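Local coordinates for DNA mismatch repair protein PMS1 (Saccharomyces cerevisiae, PDB 3H4L), which probably binds and hydrolyses ATP through its N-terminal domain during DNA mismatch repair in the nucleus, at residues His15-Thr27 / Leu152-Ser164. Residues are numbered along the deposited sequence; the frame is centred on the assembly and turned at random.
Sequences HRITSGQVITDLT and LFHNLPVRQKEFS
Arg16 of helix 11-22 meets Asn155 and Leu156 in the turn before helix 157-164. Its CB starts the chain toward that turn, with CG anti to the backbone N (chi1 -153°). CG then lies beside the amide of Asn155, 3.2 Å from Asn155 ND2, and CD runs on past the same nitrogen. That amide is itself hydrogen-bonded to the carbonyl of Gly107. The bend at chi3 (81°) brings Arg16 NE to Asn155 O, a hydrogen bond of 2.9 Å that is bent at the hydrogen. The acceptor is tilted 30° out of the guanidinium plane. Leu156 CD2 meets the guanidinium at its edge, and NH1 turns back to a salt bridge with Asp13. With an alanine here, Asn155 O would probably lose this donor and Asp13 its salt bridge to Arg16.

Farther along, the Phe153 ring presents its edge to the chain between the two helices, with CE1 3.1 Å from Ile23 O. Leu152 CG covers one ring face and Arg159 NE the other. Thr24 O lies over a face of the Arg159 guanidinium. At the far end, Leu26 CD2 meets the edge of the Phe163 ring, 3.7 Å from CZ. The contact packs the N-terminal helices against the turn and helix that follow strand 144-150, in the GHKL ATPase fold of MutL proteins.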
ATOM      1  N   HIS B  15     -13.465  30.523  12.463  1.00 34.81           N
ATOM      2  CA  HIS B  15     -13.106  29.219  13.003  1.00 33.55           C
ATOM      3  C   HIS B  15     -12.660  28.299  11.873  1.00 32.01           C
ATOM      4  O   HIS B  15     -11.715  27.540  12.025  1.00 32.69           O
ATOM      5  CB  HIS B  15     -14.293  28.624  13.772  1.00 31.41           C
ATOM      6  CG  HIS B  15     -14.181  27.153  14.036  1.00 31.88           C
ATOM      7  ND1 HIS B  15     -13.079  26.581  14.637  1.00 31.34           N
ATOM      8  CD2 HIS B  15     -15.039  26.137  13.775  1.00 29.97           C
ATOM      9  CE1 HIS B  15     -13.264  25.275  14.732  1.00 31.71           C
ATOM     10  NE2 HIS B  15     -14.444  24.979  14.217  1.00 28.50           N
ATOM     11  N   ARG B  16     -13.324  28.399  10.729  1.00 32.02           N
ATOM     12  CA  ARG B  16     -13.004  27.571   9.571  1.00 30.13           C
ATOM     13  C   ARG B  16     -11.611  27.859   9.036  1.00 30.42           C
ATOM     14  O   ARG B  16     -10.798  26.950   8.828  1.00 29.95           O
ATOM     15  CB  ARG B  16     -14.016  27.826   8.461  1.00 30.32           C
ATOM     16  CG  ARG B  16     -14.195  26.653   7.527  1.00 33.57           C
ATOM     17  CD  ARG B  16     -15.120  26.979   6.367  1.00 34.20           C
ATOM     18  NE  ARG B  16     -14.393  27.701   5.340  1.00 36.26           N
ATOM     19  CZ  ARG B  16     -14.519  28.998   5.103  1.00 35.94           C
ATOM     20  NH1 ARG B  16     -15.364  29.720   5.824  1.00 35.95           N
ATOM     21  NH2 ARG B  16     -13.771  29.567   4.160  1.00 37.76           N
ATOM     22  N   ILE B  17     -11.357  29.141   8.801  1.00 29.40           N
ATOM     23  CA  ILE B  17     -10.090  29.621   8.280  1.00 28.81           C
ATOM     24  C   ILE B  17      -8.933  29.343   9.238  1.00 30.07           C
ATOM     25  O   ILE B  17      -7.886  28.845   8.814  1.00 31.55           O
ATOM     26  CB  ILE B  17     -10.188  31.136   7.986  1.00 29.82           C
ATOM     27  CG1 ILE B  17     -11.218  31.357   6.873  1.00 28.95           C
ATOM     28  CG2 ILE B  17      -8.824  31.712   7.590  1.00 26.96           C
ATOM     29  CD1 ILE B  17     -11.546  32.808   6.647  1.00 28.39           C
ATOM     30  N   THR B  18      -9.119  29.652  10.520  1.00 29.79           N
ATOM     31  CA  THR B  18      -8.076  29.430  11.518  1.00 29.00           C
ATOM     32  C   THR B  18      -7.731  27.953  11.623  1.00 29.74           C
ATOM     33  O   THR B  18      -6.558  27.581  11.613  1.00 28.18           O
ATOM     34  CB  THR B  18      -8.509  29.881  12.911  1.00 28.40           C
ATOM     35  OG1 THR B  18      -9.020  31.213  12.844  1.00 30.00           O
ATOM     36  CG2 THR B  18      -7.326  29.847  13.870  1.00 27.25           C
ATOM     37  N   SER B  19      -8.749  27.104  11.732  1.00 29.39           N
ATOM     38  CA  SER B  19      -8.464  25.683  11.843  1.00 32.31           C
ATOM     39  C   SER B  19      -7.755  25.228  10.557  1.00 30.28           C
ATOM     40  O   SER B  19      -6.970  24.285  10.571  1.00 29.13           O
ATOM     41  CB  SER B  19      -9.750  24.890  12.128  1.00 32.44           C
ATOM     42  OG  SER B  19     -10.666  24.994  11.063  1.00 39.28           O
ATOM     43  N   GLY B  20      -8.002  25.941   9.461  1.00 30.93           N
ATOM     44  CA  GLY B  20      -7.345  25.628   8.200  1.00 28.52           C
ATOM     45  C   GLY B  20      -5.865  25.976   8.284  1.00 29.27           C
ATOM     46  O   GLY B  20      -5.039  25.419   7.574  1.00 29.70           O
ATOM     47  N   GLN B  21      -5.517  26.907   9.162  1.00 30.19           N
ATOM     48  CA  GLN B  21      -4.124  27.295   9.343  1.00 30.62           C
ATOM     49  C   GLN B  21      -3.445  26.263  10.244  1.00 32.33           C
ATOM     50  O   GLN B  21      -2.208  26.142  10.259  1.00 33.53           O
ATOM     51  CB  GLN B  21      -4.031  28.672  10.000  1.00 31.56           C
ATOM     52  CG  GLN B  21      -4.376  29.841   9.096  1.00 31.28           C
ATOM     53  CD  GLN B  21      -4.509  31.139   9.880  1.00 34.61           C
ATOM     54  OE1 GLN B  21      -3.886  31.301  10.937  1.00 31.40           O
ATOM     55  NE2 GLN B  21      -5.310  32.074   9.362  1.00 30.88           N
ATOM     56  N   VAL B  22      -4.247  25.527  11.012  1.00 29.88           N
ATOM     57  CA  VAL B  22      -3.675  24.512  11.887  1.00 27.99           C
ATOM     58  C   VAL B  22      -3.419  23.205  11.138  1.00 27.62           C
ATOM     59  O   VAL B  22      -2.349  22.621  11.253  1.00 24.56           O
ATOM     60  CB  VAL B  22      -4.576  24.242  13.091  1.00 27.37           C
ATOM     61  CG1 VAL B  22      -4.042  23.067  13.874  1.00 25.62           C
ATOM     62  CG2 VAL B  22      -4.625  25.483  13.980  1.00 26.86           C
ATOM     63  N   ILE B  23      -4.403  22.752  10.369  1.00 27.83           N
ATOM     64  CA  ILE B  23      -4.248  21.524   9.599  1.00 29.71           C
ATOM     65  C   ILE B  23      -3.979  21.931   8.152  1.00 30.89           C
ATOM     66  O   ILE B  23      -4.899  22.020   7.340  1.00 31.32           O
ATOM     67  CB  ILE B  23      -5.524  20.650   9.668  1.00 28.74           C
ATOM     68  CG1 ILE B  23      -5.959  20.472  11.129  1.00 27.01           C
ATOM     69  CG2 ILE B  23      -5.264  19.300   9.015  1.00 25.27           C
ATOM     70  CD1 ILE B  23      -4.852  19.968  12.058  1.00 24.96           C
ATOM     71  N   THR B  24      -2.708  22.195   7.848  1.00 31.88           N
ATOM     72  CA  THR B  24      -2.301  22.627   6.516  1.00 34.59           C
ATOM     73  C   THR B  24      -2.559  21.588   5.442  1.00 34.87           C
ATOM     74  O   THR B  24      -3.007  21.928   4.353  1.00 36.39           O
ATOM     75  CB  THR B  24      -0.803  23.033   6.487  1.00 37.92           C
ATOM     76  OG1 THR B  24      -0.029  22.067   7.211  1.00 38.89           O
ATOM     77  CG2 THR B  24      -0.613  24.425   7.112  1.00 35.58           C
ATOM     78  N   ASP B  25      -2.263  20.328   5.734  1.00 34.51           N
ATOM     79  CA  ASP B  25      -2.523  19.270   4.769  1.00 34.21           C
ATOM     80  C   ASP B  25      -2.721  17.905   5.410  1.00 32.80           C
ATOM     81  O   ASP B  25      -2.724  17.774   6.633  1.00 32.84           O
ATOM     82  CB  ASP B  25      -1.413  19.192   3.717  1.00 35.19           C
ATOM     83  CG  ASP B  25      -0.025  19.109   4.323  1.00 37.06           C
ATOM     84  OD1 ASP B  25       0.101  18.699   5.499  1.00 35.14           O
ATOM     85  OD2 ASP B  25       0.943  19.445   3.598  1.00 38.00           O
ATOM     86  N   LEU B  26      -2.892  16.891   4.569  1.00 31.50           N
ATOM     87  CA  LEU B  26      -3.109  15.532   5.030  1.00 30.69           C
ATOM     88  C   LEU B  26      -1.992  15.090   5.961  1.00 31.16           C
ATOM     89  O   LEU B  26      -2.242  14.467   6.993  1.00 29.46           O
ATOM     90  CB  LEU B  26      -3.196  14.584   3.832  1.00 30.37           C
ATOM     91  CG  LEU B  26      -3.364  13.107   4.189  1.00 30.93           C
ATOM     92  CD1 LEU B  26      -4.721  12.890   4.841  1.00 30.48           C
ATOM     93  CD2 LEU B  26      -3.216  12.259   2.938  1.00 30.18           C
ATOM     94  N   THR B  27      -0.757  15.428   5.598  1.00 32.07           N
ATOM     95  CA  THR B  27       0.405  15.058   6.398  1.00 31.12           C
ATOM     96  C   THR B  27       0.344  15.632   7.816  1.00 31.40           C
ATOM     97  O   THR B  27       0.653  14.942   8.788  1.00 32.83           O
ATOM     98  CB  THR B  27       1.700  15.517   5.705  1.00 31.09           C
ATOM     99  OG1 THR B  27       1.793  14.888   4.420  1.00 30.02           O
ATOM    100  CG2 THR B  27       2.920  15.143   6.540  1.00 28.08           C
ATOM    101  N   LEU B 152     -11.642  15.606   4.074  1.00 31.09           N
ATOM    102  CA  LEU B 152     -10.710  16.644   4.461  1.00 30.88           C
ATOM    103  C   LEU B 152     -10.782  17.871   3.547  1.00 30.92           C
ATOM    104  O   LEU B 152     -10.814  17.759   2.324  1.00 29.90           O
ATOM    105  CB  LEU B 152      -9.290  16.070   4.493  1.00 29.54           C
ATOM    106  CG  LEU B 152      -8.171  16.975   5.008  1.00 29.68           C
ATOM    107  CD1 LEU B 152      -8.428  17.402   6.451  1.00 27.49           C
ATOM    108  CD2 LEU B 152      -6.867  16.216   4.895  1.00 27.40           C
ATOM    109  N   PHE B 153     -10.824  19.043   4.169  1.00 31.74           N
ATOM    110  CA  PHE B 153     -10.888  20.323   3.463  1.00 32.59           C
ATOM    111  C   PHE B 153     -12.145  20.447   2.604  1.00 34.08           C
ATOM    112  O   PHE B 153     -12.177  21.190   1.621  1.00 36.23           O
ATOM    113  CB  PHE B 153      -9.620  20.539   2.607  1.00 28.91           C
ATOM    114  CG  PHE B 153      -8.321  20.420   3.386  1.00 27.25           C
ATOM    115  CD1 PHE B 153      -8.188  20.989   4.648  1.00 27.54           C
ATOM    116  CD2 PHE B 153      -7.240  19.727   2.861  1.00 28.68           C
ATOM    117  CE1 PHE B 153      -7.003  20.864   5.381  1.00 27.10           C
ATOM    118  CE2 PHE B 153      -6.049  19.598   3.585  1.00 28.41           C
ATOM    119  CZ  PHE B 153      -5.934  20.168   4.849  1.00 28.40           C
ATOM    120  N   HIS B 154     -13.192  19.737   3.001  1.00 34.30           N
ATOM    121  CA  HIS B 154     -14.448  19.768   2.269  1.00 36.26           C
ATOM    122  C   HIS B 154     -15.052  21.172   2.203  1.00 36.66           C
ATOM    123  O   HIS B 154     -15.918  21.436   1.367  1.00 38.23           O
ATOM    124  CB  HIS B 154     -15.452  18.805   2.912  1.00 36.90           C
ATOM    125  CG  HIS B 154     -16.099  19.344   4.145  1.00 37.34           C
ATOM    126  ND1 HIS B 154     -17.317  19.984   4.123  1.00 39.80           N
ATOM    127  CD2 HIS B 154     -15.672  19.388   5.430  1.00 38.85           C
ATOM    128  CE1 HIS B 154     -17.613  20.402   5.341  1.00 39.69           C
ATOM    129  NE2 HIS B 154     -16.631  20.054   6.152  1.00 38.82           N
ATOM    130  N   ASN B 155     -14.620  22.062   3.090  1.00 36.67           N
ATOM    131  CA  ASN B 155     -15.138  23.428   3.098  1.00 36.94           C
ATOM    132  C   ASN B 155     -14.039  24.465   2.851  1.00 38.22           C
ATOM    133  O   ASN B 155     -14.069  25.570   3.386  1.00 37.65           O
ATOM    134  CB  ASN B 155     -15.865  23.717   4.415  1.00 36.57           C
ATOM    135  CG  ASN B 155     -15.026  23.392   5.631  1.00 36.36           C
ATOM    136  OD1 ASN B 155     -14.000  22.722   5.528  1.00 39.22           O
ATOM    137  ND2 ASN B 155     -15.464  23.854   6.796  1.00 32.96           N
ATOM    138  N   LEU B 156     -13.060  24.071   2.043  1.00 38.78           N
ATOM    139  CA  LEU B 156     -11.949  24.924   1.633  1.00 39.15           C
ATOM    140  C   LEU B 156     -11.740  24.472   0.200  1.00 39.36           C
ATOM    141  O   LEU B 156     -10.705  23.901  -0.138  1.00 40.03           O
ATOM    142  CB  LEU B 156     -10.689  24.638   2.450  1.00 37.93           C
ATOM    143  CG  LEU B 156     -10.685  25.077   3.909  1.00 38.34           C
ATOM    144  CD1 LEU B 156      -9.357  24.720   4.556  1.00 36.41           C
ATOM    145  CD2 LEU B 156     -10.919  26.565   3.971  1.00 39.19           C
ATOM    146  N   PRO B 157     -12.734  24.729  -0.661  1.00 39.52           N
ATOM    147  CA  PRO B 157     -12.759  24.373  -2.082  1.00 39.00           C
ATOM    148  C   PRO B 157     -11.409  24.471  -2.759  1.00 39.75           C
ATOM    149  O   PRO B 157     -10.969  23.535  -3.425  1.00 38.44           O
ATOM    150  CB  PRO B 157     -13.765  25.355  -2.664  1.00 38.22           C
ATOM    151  CG  PRO B 157     -14.704  25.564  -1.551  1.00 41.12           C
ATOM    152  CD  PRO B 157     -13.771  25.733  -0.372  1.00 40.00           C
ATOM    153  N   VAL B 158     -10.755  25.612  -2.592  1.00 40.98           N
ATOM    154  CA  VAL B 158      -9.455  25.810  -3.208  1.00 42.31           C
ATOM    155  C   VAL B 158      -8.440  24.782  -2.722  1.00 41.75           C
ATOM    156  O   VAL B 158      -7.796  24.135  -3.534  1.00 43.03           O
ATOM    157  CB  VAL B 158      -8.915  27.233  -2.948  1.00 44.13           C
ATOM    158  CG1 VAL B 158      -7.581  27.423  -3.650  1.00 42.66           C
ATOM    159  CG2 VAL B 158      -9.918  28.261  -3.447  1.00 43.58           C
ATOM    160  N   ARG B 159      -8.300  24.619  -1.411  1.00 42.54           N
ATOM    161  CA  ARG B 159      -7.338  23.651  -0.877  1.00 43.17           C
ATOM    162  C   ARG B 159      -7.679  22.212  -1.248  1.00 43.71           C
ATOM    163  O   ARG B 159      -6.790  21.426  -1.592  1.00 43.03           O
ATOM    164  CB  ARG B 159      -7.234  23.755   0.642  1.00 42.75           C
ATOM    165  CG  ARG B 159      -6.178  22.831   1.222  1.00 45.74           C
ATOM    166  CD  ARG B 159      -5.237  23.598   2.122  1.00 49.31           C
ATOM    167  NE  ARG B 159      -5.847  23.973   3.392  1.00 50.85           N
ATOM    168  CZ  ARG B 159      -5.440  24.993   4.138  1.00 52.14           C
ATOM    169  NH1 ARG B 159      -4.431  25.748   3.746  1.00 54.01           N
ATOM    170  NH2 ARG B 159      -6.031  25.251   5.287  1.00 56.53           N
ATOM    171  N   GLN B 160      -8.961  21.865  -1.167  1.00 43.67           N
ATOM    172  CA  GLN B 160      -9.407  20.518  -1.502  1.00 44.79           C
ATOM    173  C   GLN B 160      -9.050  20.209  -2.947  1.00 44.18           C
ATOM    174  O   GLN B 160      -8.492  19.163  -3.250  1.00 43.47           O
ATOM    175  CB  GLN B 160     -10.918  20.400  -1.298  1.00 44.86           C
ATOM    176  CG  GLN B 160     -11.543  19.152  -1.875  1.00 46.32           C
ATOM    177  CD  GLN B 160     -13.059  19.197  -1.808  1.00 48.83           C
ATOM    178  OE1 GLN B 160     -13.669  18.721  -0.848  1.00 50.14           O
ATOM    179  NE2 GLN B 160     -13.677  19.790  -2.824  1.00 49.03           N
ATOM    180  N   LYS B 161      -9.366  21.135  -3.840  1.00 45.96           N
ATOM    181  CA  LYS B 161      -9.077  20.954  -5.257  1.00 46.50           C
ATOM    182  C   LYS B 161      -7.594  20.692  -5.476  1.00 44.24           C
ATOM    183  O   LYS B 161      -7.227  19.802  -6.237  1.00 44.56           O
ATOM    184  CB  LYS B 161      -9.517  22.193  -6.041  1.00 50.18           C
ATOM    185  CG  LYS B 161      -9.492  22.037  -7.553  1.00 54.58           C
ATOM    186  CD  LYS B 161      -9.974  23.322  -8.228  1.00 58.29           C
ATOM    187  CE  LYS B 161      -9.897  23.241  -9.749  1.00 59.85           C
ATOM    188  NZ  LYS B 161     -10.260  24.546 -10.377  1.00 60.19           N
ATOM    189  N   GLU B 162      -6.743  21.464  -4.807  1.00 42.65           N
ATOM    190  CA  GLU B 162      -5.296  21.292  -4.930  1.00 42.44           C
ATOM    191  C   GLU B 162      -4.874  19.911  -4.443  1.00 41.60           C
ATOM    192  O   GLU B 162      -3.939  19.315  -4.981  1.00 42.20           O
ATOM    193  CB  GLU B 162      -4.559  22.357  -4.113  1.00 42.91           C
ATOM    194  CG  GLU B 162      -3.871  23.417  -4.950  1.00 48.21           C
ATOM    195  CD  GLU B 162      -2.748  22.856  -5.810  1.00 49.94           C
ATOM    196  OE1 GLU B 162      -1.759  22.334  -5.246  1.00 51.16           O
ATOM    197  OE2 GLU B 162      -2.853  22.941  -7.052  1.00 50.36           O
ATOM    198  N   PHE B 163      -5.565  19.416  -3.417  1.00 40.22           N
ATOM    199  CA  PHE B 163      -5.278  18.103  -2.846  1.00 39.16           C
ATOM    200  C   PHE B 163      -5.505  17.005  -3.875  1.00 37.57           C
ATOM    201  O   PHE B 163      -4.748  16.046  -3.940  1.00 35.85           O
ATOM    202  CB  PHE B 163      -6.157  17.869  -1.605  1.00 38.75           C
ATOM    203  CG  PHE B 163      -5.853  16.593  -0.857  1.00 37.76           C
ATOM    204  CD1 PHE B 163      -4.570  16.042  -0.860  1.00 37.96           C
ATOM    205  CD2 PHE B 163      -6.848  15.962  -0.115  1.00 38.46           C
ATOM    206  CE1 PHE B 163      -4.283  14.884  -0.139  1.00 37.50           C
ATOM    207  CE2 PHE B 163      -6.572  14.799   0.614  1.00 37.42           C
ATOM    208  CZ  PHE B 163      -5.284  14.261   0.600  1.00 37.78           C
ATOM    209  N   SER B 164      -6.539  17.158  -4.690  1.00 37.74           N
ATOM    210  CA  SER B 164      -6.840  16.165  -5.708  1.00 40.26           C
ATOM    211  C   SER B 164      -5.802  16.120  -6.817  1.00 41.24           C
ATOM    212  O   SER B 164      -5.482  15.041  -7.309  1.00 42.14           O
ATOM    213  CB  SER B 164      -8.214  16.422  -6.309  1.00 39.55           C
ATOM    214  OG  SER B 164      -9.180  16.396  -5.284  1.00 43.41           O
TER